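Local coordinates for Lpg2148(MvcA) (Legionella pneumophila subsp. pneumophila str. Philadelphia 1, PDB 6K11), which probably acts as a deamidase-related effector that removes ubiquitin from the host ubiquitin-conjugating enzyme UBE2N and so regulates its activity, at residues K205-D208 / F209-E213; V136-N140 / E141-P145; T147-K150 / N151-Y154. One frame throughout, in Å; residues are numbered along the deposited sequence.

Contact 1: residues K205-D208 / F209-E213; sequences KPED and FAISE
Glu207 and Ile211, four residues apart at the start of helix 206-220 in the MvcA insertion domain, lie side by side and point the same way, with Glu207 CG 3.8 Å from Ile211 CD1. The extended Glu207 chain carries its carboxylate beyond this apolar contact: OE2 accepts from Gly187 N, while OE1 receives a weak bond from Lys205 NZ at 3.3 Å, within a salt bridge. The same two residues are joined through the backbone: Ile211 N donates to Glu207 O at 2.9 Å, almost straight at 175°. With chi1 at -81°, Phe209 CG lies beside its own backbone N, which brings the ring alongside the first residues of the helix. Its ring meets Pro206 CA at the edge, near the ring plane, and CD2 comes within 3.4 Å of Lys205 O obliquely. Ala210 packs on Leu182 and Ala185 of helix 176-185. Lys205 is the N-cap residue, and its carbonyl O accepts from Phe209 N at 3.1 Å. Asp208, at N3, turns its carboxylate back to the N-cap backbone N. Its OD2 also accepts from Glu204 N, and takes Lys205 N at 3.1 Å from above the carboxylate plane, 52° out of it.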
ATOM      1  N   LYS A 205      41.121   8.781  -1.963  1.00 48.88           N
ATOM      2  CA  LYS A 205      41.145  10.201  -1.642  1.00 48.63           C
ATOM      3  C   LYS A 205      40.673  10.414  -0.200  1.00 48.16           C
ATOM      4  O   LYS A 205      39.903   9.606   0.328  1.00 43.67           O
ATOM      5  CB  LYS A 205      40.236  11.003  -2.583  1.00 49.57           C
ATOM      6  CG  LYS A 205      40.394  10.666  -4.061  1.00 55.03           C
ATOM      7  CD  LYS A 205      39.684  11.688  -4.954  1.00 53.05           C
ATOM      8  CE  LYS A 205      38.276  11.996  -4.468  1.00 58.09           C
ATOM      9  NZ  LYS A 205      37.826  13.352  -4.921  1.00 65.07           N
ATOM     10  N   PRO A 206      41.118  11.484   0.470  1.00 45.17           N
ATOM     11  CA  PRO A 206      40.595  11.757   1.825  1.00 44.10           C
ATOM     12  C   PRO A 206      39.075  11.878   1.872  1.00 45.11           C
ATOM     13  O   PRO A 206      38.462  11.453   2.856  1.00 43.63           O
ATOM     14  CB  PRO A 206      41.289  13.071   2.207  1.00 44.52           C
ATOM     15  CG  PRO A 206      42.592  13.039   1.416  1.00 46.41           C
ATOM     16  CD  PRO A 206      42.229  12.392   0.104  1.00 42.31           C
ATOM     17  N   GLU A 207      38.451  12.454   0.838  1.00 44.17           N
ATOM     18  CA  GLU A 207      36.989  12.468   0.762  1.00 43.99           C
ATOM     19  C   GLU A 207      36.412  11.053   0.746  1.00 46.51           C
ATOM     20  O   GLU A 207      35.397  10.783   1.409  1.00 46.10           O
ATOM     21  CB  GLU A 207      36.559  13.257  -0.474  1.00 46.03           C
ATOM     22  CG  GLU A 207      35.091  13.209  -0.833  1.00 48.78           C
ATOM     23  CD  GLU A 207      34.800  14.015  -2.096  1.00 53.49           C
ATOM     24  OE1 GLU A 207      34.985  13.472  -3.206  1.00 55.73           O
ATOM     25  OE2 GLU A 207      34.412  15.202  -1.978  1.00 50.94           O
ATOM     26  N   ASP A 208      37.043  10.139  -0.007  1.00 44.81           N
ATOM     27  CA  ASP A 208      36.661   8.724  -0.000  1.00 43.45           C
ATOM     28  C   ASP A 208      36.651   8.147   1.410  1.00 45.86           C
ATOM     29  O   ASP A 208      35.759   7.361   1.763  1.00 42.22           O
ATOM     30  CB  ASP A 208      37.627   7.885  -0.845  1.00 48.52           C
ATOM     31  CG  ASP A 208      37.519   8.144  -2.345  1.00 53.42           C
ATOM     32  OD1 ASP A 208      36.554   8.801  -2.796  1.00 51.73           O
ATOM     33  OD2 ASP A 208      38.424   7.663  -3.072  1.00 51.08           O
ATOM     34  N   PHE A 209      37.679   8.468   2.203  1.00 43.04           N
ATOM     35  CA  PHE A 209      37.771   7.950   3.565  1.00 45.08           C
ATOM     36  C   PHE A 209      36.719   8.570   4.476  1.00 43.64           C
ATOM     37  O   PHE A 209      36.242   7.908   5.404  1.00 40.70           O
ATOM     38  CB  PHE A 209      39.170   8.201   4.148  1.00 45.31           C
ATOM     39  CG  PHE A 209      40.196   7.197   3.704  1.00 48.55           C
ATOM     40  CD1 PHE A 209      40.252   5.937   4.291  1.00 47.90           C
ATOM     41  CD2 PHE A 209      41.095   7.504   2.687  1.00 47.85           C
ATOM     42  CE1 PHE A 209      41.185   4.998   3.879  1.00 49.64           C
ATOM     43  CE2 PHE A 209      42.038   6.570   2.267  1.00 51.47           C
ATOM     44  CZ  PHE A 209      42.085   5.317   2.866  1.00 53.18           C
ATOM     45  N   ALA A 210      36.379   9.842   4.256  1.00 41.17           N
ATOM     46  CA  ALA A 210      35.333  10.477   5.051  1.00 42.88           C
ATOM     47  C   ALA A 210      33.978   9.841   4.765  1.00 40.86           C
ATOM     48  O   ALA A 210      33.252   9.457   5.690  1.00 40.26           O
ATOM     49  CB  ALA A 210      35.304  11.984   4.779  1.00 38.11           C
ATOM     50  N   ILE A 211      33.629   9.691   3.484  1.00 38.07           N
ATOM     51  CA  ILE A 211      32.362   9.062   3.131  1.00 38.87           C
ATOM     52  C   ILE A 211      32.330   7.635   3.656  1.00 40.65           C
ATOM     53  O   ILE A 211      31.348   7.203   4.263  1.00 38.82           O
ATOM     54  CB  ILE A 211      32.138   9.114   1.607  1.00 39.13           C
ATOM     55  CG1 ILE A 211      31.849  10.545   1.163  1.00 44.36           C
ATOM     56  CG2 ILE A 211      31.006   8.196   1.179  1.00 38.42           C
ATOM     57  CD1 ILE A 211      32.162  10.789  -0.306  1.00 49.61           C
ATOM     58  N   SER A 212      33.421   6.886   3.452  1.00 42.08           N
ATOM     59  CA  SER A 212      33.461   5.510   3.938  1.00 42.07           C
ATOM     60  C   SER A 212      33.329   5.436   5.461  1.00 42.45           C
ATOM     61  O   SER A 212      32.741   4.479   5.987  1.00 44.04           O
ATOM     62  CB  SER A 212      34.749   4.823   3.488  1.00 46.68           C
ATOM     63  OG  SER A 212      34.734   3.469   3.912  1.00 51.29           O
ATOM     64  N   GLU A 213      33.853   6.429   6.183  1.00 39.79           N
ATOM     65  CA  GLU A 213      33.678   6.435   7.633  1.00 44.13           C
ATOM     66  C   GLU A 213      32.217   6.685   8.018  1.00 41.25           C
ATOM     67  O   GLU A 213      31.702   6.055   8.949  1.00 40.67           O
ATOM     68  CB  GLU A 213      34.592   7.473   8.282  1.00 45.29           C
ATOM     69  CG  GLU A 213      34.815   7.178   9.762  1.00 46.89           C
ATOM     70  CD  GLU A 213      35.538   8.284  10.518  1.00 57.88           C
ATOM     71  OE1 GLU A 213      35.419   8.300  11.768  1.00 59.87           O
ATOM     72  OE2 GLU A 213      36.214   9.127   9.885  1.00 49.90           O
TER

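Contact 2: residues V136-N140 / E141-P145; sequences VKTKN and ENFNP
Lys139 and Asn142 close a turn that follows strand 134-137 in the MvcA insertion domain: two successive i to i+3 backbone bonds wind Asn140 and Glu141 into a single short turn of 3-10 helix. The hydrogen bonds define it. Asn142 N reaches Lys139 O at 3.1 Å, and Phe143 N reaches Asn140 O at 3.3 Å; both donors stand well above the acceptor's carbonyl plane. Lys139 O is gripped twice, since Thr138 OG1 also donates to it at 3.0 Å, and the two donors arrive on opposite faces of that plane. A water adds a further tie, accepting from Lys139 N and donating to Asn142 OD1 at 3.0 Å, so the amide of Asn142 is linked back to the backbone just ahead of the turn.

Apolar contact comes from the other branch of Thr138. With chi1 at 172° the hydroxyl lies beside the carbonyl carbon, and CG2 takes the remaining place between N and C. This methyl meets Phe143 CD1 at 4.0 Å, obliquely to the ring, the two side chains crossing at about a right angle. Pro145 N lies over one face of the same ring, 4.1 Å above the plane and offset toward the rim.

The charged pair is looser. Lys139 and Glu141 run alongside each other in the same direction, but the lysine bends at chi4 and its NZ stays 5.0 Å from Glu141 OE1, too far for a salt bridge although the opposite charges may still attract. The carboxylate is touched by a methylene instead: Lys139 CD sits 3.5 Å from Glu141 OE1.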
ATOM      1  N   VAL A 136      23.977  13.909   1.954  1.00 37.70           N
ATOM      2  CA  VAL A 136      23.819  15.316   1.588  1.00 36.89           C
ATOM      3  C   VAL A 136      24.592  16.160   2.588  1.00 41.92           C
ATOM      4  O   VAL A 136      24.310  16.122   3.792  1.00 38.88           O
ATOM      5  CB  VAL A 136      22.346  15.755   1.551  1.00 39.47           C
ATOM      6  CG1 VAL A 136      22.248  17.255   1.270  1.00 41.68           C
ATOM      7  CG2 VAL A 136      21.541  14.934   0.519  1.00 43.13           C
ATOM      8  N   LYS A 137      25.545  16.939   2.088  1.00 37.87           N
ATOM      9  CA  LYS A 137      26.266  17.906   2.900  1.00 41.14           C
ATOM     10  C   LYS A 137      25.528  19.239   2.835  1.00 46.56           C
ATOM     11  O   LYS A 137      25.277  19.760   1.743  1.00 45.11           O
ATOM     12  CB  LYS A 137      27.701  18.055   2.402  1.00 42.58           C
ATOM     13  CG  LYS A 137      28.544  18.950   3.235  1.00 45.26           C
ATOM     14  CD  LYS A 137      29.956  18.977   2.681  1.00 44.27           C
ATOM     15  CE  LYS A 137      30.609  20.320   2.924  1.00 45.82           C
ATOM     16  NZ  LYS A 137      32.009  20.321   2.417  1.00 45.23           N
ATOM     17  N   THR A 138      25.167  19.779   3.994  1.00 43.16           N
ATOM     18  CA  THR A 138      24.419  21.027   4.042  1.00 50.60           C
ATOM     19  C   THR A 138      24.818  21.843   5.260  1.00 52.75           C
ATOM     20  O   THR A 138      25.033  21.301   6.350  1.00 49.59           O
ATOM     21  CB  THR A 138      22.902  20.785   4.065  1.00 53.00           C
ATOM     22  OG1 THR A 138      22.225  22.032   4.294  1.00 56.64           O
ATOM     23  CG2 THR A 138      22.530  19.782   5.156  1.00 49.99           C
ATOM     24  N   LYS A 139      24.919  23.153   5.062  1.00 54.88           N
ATOM     25  CA  LYS A 139      25.136  24.061   6.174  1.00 57.19           C
ATOM     26  C   LYS A 139      23.946  24.016   7.124  1.00 59.95           C
ATOM     27  O   LYS A 139      22.803  23.790   6.715  1.00 59.84           O
ATOM     28  CB  LYS A 139      25.345  25.488   5.662  1.00 60.42           C
ATOM     29  CG  LYS A 139      26.703  25.715   4.992  1.00 60.08           C
ATOM     30  CD  LYS A 139      27.006  27.205   4.831  1.00 66.96           C
ATOM     31  CE  LYS A 139      28.431  27.446   4.319  1.00 66.90           C
ATOM     32  NZ  LYS A 139      29.472  26.670   5.065  1.00 68.18           N
ATOM     33  N   ASN A 140      24.232  24.225   8.410  1.00 57.88           N
ATOM     34  CA  ASN A 140      23.171  24.253   9.409  1.00 62.00           C
ATOM     35  C   ASN A 140      22.113  25.294   9.068  1.00 66.11           C
ATOM     36  O   ASN A 140      20.918  25.058   9.276  1.00 66.14           O
ATOM     37  CB  ASN A 140      23.770  24.523  10.789  1.00 60.04           C
ATOM     38  CG  ASN A 140      22.872  24.067  11.910  1.00 66.06           C
ATOM     39  OD1 ASN A 140      21.667  24.318  11.898  1.00 70.65           O
ATOM     40  ND2 ASN A 140      23.451  23.376  12.885  1.00 66.10           N
ATOM     41  N   GLU A 141      22.529  26.432   8.505  1.00 67.24           N
ATOM     42  CA  GLU A 141      21.595  27.518   8.217  1.00 68.76           C
ATOM     43  C   GLU A 141      20.482  27.095   7.262  1.00 66.51           C
ATOM     44  O   GLU A 141      19.370  27.632   7.339  1.00 67.79           O
ATOM     45  CB  GLU A 141      22.370  28.705   7.649  1.00 68.99           C
ATOM     46  CG  GLU A 141      23.729  28.882   8.322  1.00 75.79           C
ATOM     47  CD  GLU A 141      24.734  29.601   7.440  1.00 78.96           C
ATOM     48  OE1 GLU A 141      25.928  29.211   7.453  1.00 78.17           O
ATOM     49  OE2 GLU A 141      24.337  30.557   6.744  1.00 81.47           O
ATOM     50  N   ASN A 142      20.747  26.140   6.365  1.00 64.36           N
ATOM     51  CA  ASN A 142      19.800  25.769   5.318  1.00 65.22           C
ATOM     52  C   ASN A 142      19.143  24.414   5.544  1.00 65.18           C
ATOM     53  O   ASN A 142      18.547  23.866   4.609  1.00 65.72           O
ATOM     54  CB  ASN A 142      20.495  25.773   3.957  1.00 64.69           C
ATOM     55  CG  ASN A 142      21.221  27.067   3.684  1.00 69.27           C
ATOM     56  OD1 ASN A 142      22.386  27.067   3.278  1.00 70.76           O
ATOM     57  ND2 ASN A 142      20.541  28.184   3.916  1.00 69.09           N
ATOM     58  N   PHE A 143      19.231  23.854   6.751  1.00 60.55           N
ATOM     59  CA  PHE A 143      18.697  22.527   7.038  1.00 58.69           C
ATOM     60  C   PHE A 143      17.455  22.675   7.905  1.00 57.40           C
ATOM     61  O   PHE A 143      17.541  23.108   9.059  1.00 58.56           O
ATOM     62  CB  PHE A 143      19.733  21.637   7.724  1.00 58.11           C
ATOM     63  CG  PHE A 143      19.220  20.258   8.049  1.00 55.28           C
ATOM     64  CD1 PHE A 143      19.033  19.319   7.043  1.00 49.70           C
ATOM     65  CD2 PHE A 143      18.909  19.908   9.354  1.00 50.81           C
ATOM     66  CE1 PHE A 143      18.553  18.050   7.329  1.00 49.88           C
ATOM     67  CE2 PHE A 143      18.427  18.638   9.652  1.00 51.17           C
ATOM     68  CZ  PHE A 143      18.248  17.706   8.641  1.00 48.00           C
ATOM     69  N   ASN A 144      16.310  22.318   7.342  1.00 55.76           N
ATOM     70  CA  ASN A 144      15.047  22.255   8.073  1.00 56.87           C
ATOM     71  C   ASN A 144      14.588  20.806   8.078  1.00 56.35           C
ATOM     72  O   ASN A 144      14.161  20.291   7.026  1.00 55.15           O
ATOM     73  CB  ASN A 144      13.999  23.155   7.420  1.00 60.54           C
ATOM     74  CG  ASN A 144      12.721  23.249   8.225  1.00 61.10           C
ATOM     75  OD1 ASN A 144      12.485  22.466   9.148  1.00 65.19           O
ATOM     76  ND2 ASN A 144      11.880  24.212   7.872  1.00 63.74           N
ATOM     77  N   PRO A 145      14.662  20.110   9.216  1.00 57.85           N
ATOM     78  CA  PRO A 145      14.285  18.685   9.232  1.00 56.92           C
ATOM     79  C   PRO A 145      12.830  18.433   8.884  1.00 57.33           C
ATOM     80  O   PRO A 145      12.489  17.308   8.502  1.00 53.75           O
ATOM     81  CB  PRO A 145      14.595  18.253  10.671  1.00 53.79           C
ATOM     82  CG  PRO A 145      14.630  19.533  11.462  1.00 57.38           C
ATOM     83  CD  PRO A 145      15.134  20.583  10.527  1.00 55.46           C
TER
HETATM   84  O   HOH W   1      24.006  24.661   2.551  1.00 61.68           O

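Contact 3: residues T147-K150 / N151-Y154; sequences TAVK and NKIY
The loop leading into strand 152-155 folds back on that strand where Tyr154 OH donates to Val149 O. The bond is short, 2.5 Å, and the hydroxyl lies in the carbonyl plane on a lone pair; Val149 O in turn lies in the plane of the ring, at its edge. Chi1 of -72° places the ring beside the backbone N of Tyr154, on the side of the incoming loop. There Ala148 CB approaches the hydroxyl end of the ring obliquely, 3.9 Å from Tyr154 CZ. Between these partners lies a G1 beta bulge: Asn151 and Lys152 both face Ile163 of strand 160-163, and Asn151 has positive phi (65°) in the left-handed region. The Asn151 side chain turns outward from the contact, and its ND2 donates to Asp130 O. Lys152 does the opposite, stretching out along its whole length to cross Val149 obliquely. Lys152 CE touches Val149 CG1 at 3.7 Å, and CD behind it lies 4.1 Å from Val149 CB. Lys152 NZ also lies beside the valine, 3.9 Å from Val149 CB, and forms a salt bridge with Glu191 OE1.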
ATOM      1  N   THR A 147      11.240  19.876   6.355  1.00 59.84           N
ATOM      2  CA  THR A 147      11.076  19.989   4.911  1.00 58.72           C
ATOM      3  C   THR A 147      12.100  19.202   4.104  1.00 57.34           C
ATOM      4  O   THR A 147      11.862  18.955   2.916  1.00 56.02           O
ATOM      5  CB  THR A 147      11.144  21.464   4.476  1.00 59.82           C
ATOM      6  OG1 THR A 147      12.355  22.053   4.959  1.00 62.37           O
ATOM      7  CG2 THR A 147       9.957  22.243   5.033  1.00 63.32           C
ATOM      8  N   ALA A 148      13.218  18.806   4.705  1.00 56.47           N
ATOM      9  CA  ALA A 148      14.274  18.130   3.963  1.00 51.79           C
ATOM     10  C   ALA A 148      13.761  16.828   3.357  1.00 49.09           C
ATOM     11  O   ALA A 148      12.841  16.190   3.882  1.00 49.09           O
ATOM     12  CB  ALA A 148      15.470  17.854   4.882  1.00 49.70           C
ATOM     13  N   VAL A 149      14.359  16.435   2.231  1.00 45.96           N
ATOM     14  CA  VAL A 149      13.946  15.200   1.573  1.00 49.87           C
ATOM     15  C   VAL A 149      14.235  14.014   2.480  1.00 47.75           C
ATOM     16  O   VAL A 149      15.290  13.930   3.121  1.00 47.18           O
ATOM     17  CB  VAL A 149      14.641  15.039   0.210  1.00 51.86           C
ATOM     18  CG1 VAL A 149      14.227  13.718  -0.458  1.00 51.06           C
ATOM     19  CG2 VAL A 149      14.311  16.215  -0.692  1.00 52.08           C
ATOM     20  N   LYS A 150      13.289  13.086   2.534  1.00 44.33           N
ATOM     21  CA  LYS A 150      13.369  11.956   3.440  1.00 43.70           C
ATOM     22  C   LYS A 150      14.215  10.823   2.846  1.00 41.74           C
ATOM     23  O   LYS A 150      14.446  10.742   1.635  1.00 38.00           O
ATOM     24  CB  LYS A 150      11.953  11.468   3.773  1.00 43.15           C
ATOM     25  CG  LYS A 150      11.083  12.542   4.439  1.00 45.02           C
ATOM     26  CD  LYS A 150       9.668  12.023   4.733  1.00 50.67           C
ATOM     27  CE  LYS A 150       8.612  13.028   4.284  1.00 53.78           C
ATOM     28  NZ  LYS A 150       7.562  13.206   5.318  1.00 61.72           N
ATOM     29  N   ASN A 151      14.681   9.937   3.736  1.00 38.09           N
ATOM     30  CA  ASN A 151      15.487   8.756   3.389  1.00 36.18           C
ATOM     31  C   ASN A 151      16.841   9.152   2.800  1.00 37.90           C
ATOM     32  O   ASN A 151      17.293   8.604   1.788  1.00 35.28           O
ATOM     33  CB  ASN A 151      14.745   7.792   2.460  1.00 36.84           C
ATOM     34  CG  ASN A 151      15.274   6.359   2.575  1.00 42.35           C
ATOM     35  OD1 ASN A 151      15.843   5.975   3.607  1.00 38.40           O
ATOM     36  ND2 ASN A 151      15.087   5.564   1.521  1.00 41.54           N
ATOM     37  N   LYS A 152      17.500  10.100   3.466  1.00 36.62           N
ATOM     38  CA  LYS A 152      18.854  10.511   3.128  1.00 38.04           C
ATOM     39  C   LYS A 152      19.640  10.704   4.419  1.00 38.92           C
ATOM     40  O   LYS A 152      19.062  10.948   5.486  1.00 35.48           O
ATOM     41  CB  LYS A 152      18.872  11.817   2.315  1.00 37.85           C
ATOM     42  CG  LYS A 152      18.212  11.723   0.935  1.00 42.94           C
ATOM     43  CD  LYS A 152      18.269  13.068   0.214  1.00 43.39           C
ATOM     44  CE  LYS A 152      17.764  12.956  -1.229  1.00 51.67           C
ATOM     45  NZ  LYS A 152      17.837  14.263  -1.961  1.00 47.37           N
ATOM     46  N   ILE A 153      20.960  10.574   4.322  1.00 36.13           N
ATOM     47  CA  ILE A 153      21.851  10.961   5.415  1.00 34.65           C
ATOM     48  C   ILE A 153      22.285  12.398   5.188  1.00 37.51           C
ATOM     49  O   ILE A 153      22.614  12.779   4.060  1.00 36.45           O
ATOM     50  CB  ILE A 153      23.059  10.014   5.499  1.00 33.28           C
ATOM     51  CG1 ILE A 153      22.605   8.624   5.937  1.00 34.16           C
ATOM     52  CG2 ILE A 153      24.113  10.588   6.457  1.00 33.88           C
ATOM     53  CD1 ILE A 153      23.682   7.571   5.844  1.00 37.97           C
ATOM     54  N   TYR A 154      22.273  13.203   6.253  1.00 35.43           N
ATOM     55  CA  TYR A 154      22.601  14.624   6.185  1.00 35.49           C
ATOM     56  C   TYR A 154      23.809  14.922   7.063  1.00 38.74           C
ATOM     57  O   TYR A 154      23.808  14.604   8.256  1.00 34.01           O
ATOM     58  CB  TYR A 154      21.408  15.484   6.622  1.00 34.77           C
ATOM     59  CG  TYR A 154      20.294  15.480   5.592  1.00 39.86           C
ATOM     60  CD1 TYR A 154      20.275  16.412   4.562  1.00 40.49           C
ATOM     61  CD2 TYR A 154      19.290  14.519   5.626  1.00 41.36           C
ATOM     62  CE1 TYR A 154      19.272  16.400   3.590  1.00 40.40           C
ATOM     63  CE2 TYR A 154      18.284  14.500   4.668  1.00 41.67           C
ATOM     64  CZ  TYR A 154      18.280  15.446   3.655  1.00 44.35           C
ATOM     65  OH  TYR A 154      17.282  15.421   2.699  1.00 46.78           O
TER

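Overall arrangement
All three contacts are local to the MvcA insertion domain, none a fully buried core. Contact 1 is partly buried, with Asp208, Ala210 and Ile211 inside, whereas contacts 2 and 3 are surface contacts. Contact 2 takes in part of strand 134-137 and contact 3 part of strand 152-155, its parallel neighbour in the sheet. Val136 N lies 2.8 Å from Ile153 O, probably a hydrogen bond, and Phe143 CE1 packs 3.6 Å from Tyr154 CG. Contact 1, on helix 206-220, touches neither, its centre about 20 Å from that of contact 2 and 21 Å from that of contact 3. Helical i to i+4 bonds dominate contact 1, i to i+3 bonds contact 2, a tyrosine hydroxyl contact 3.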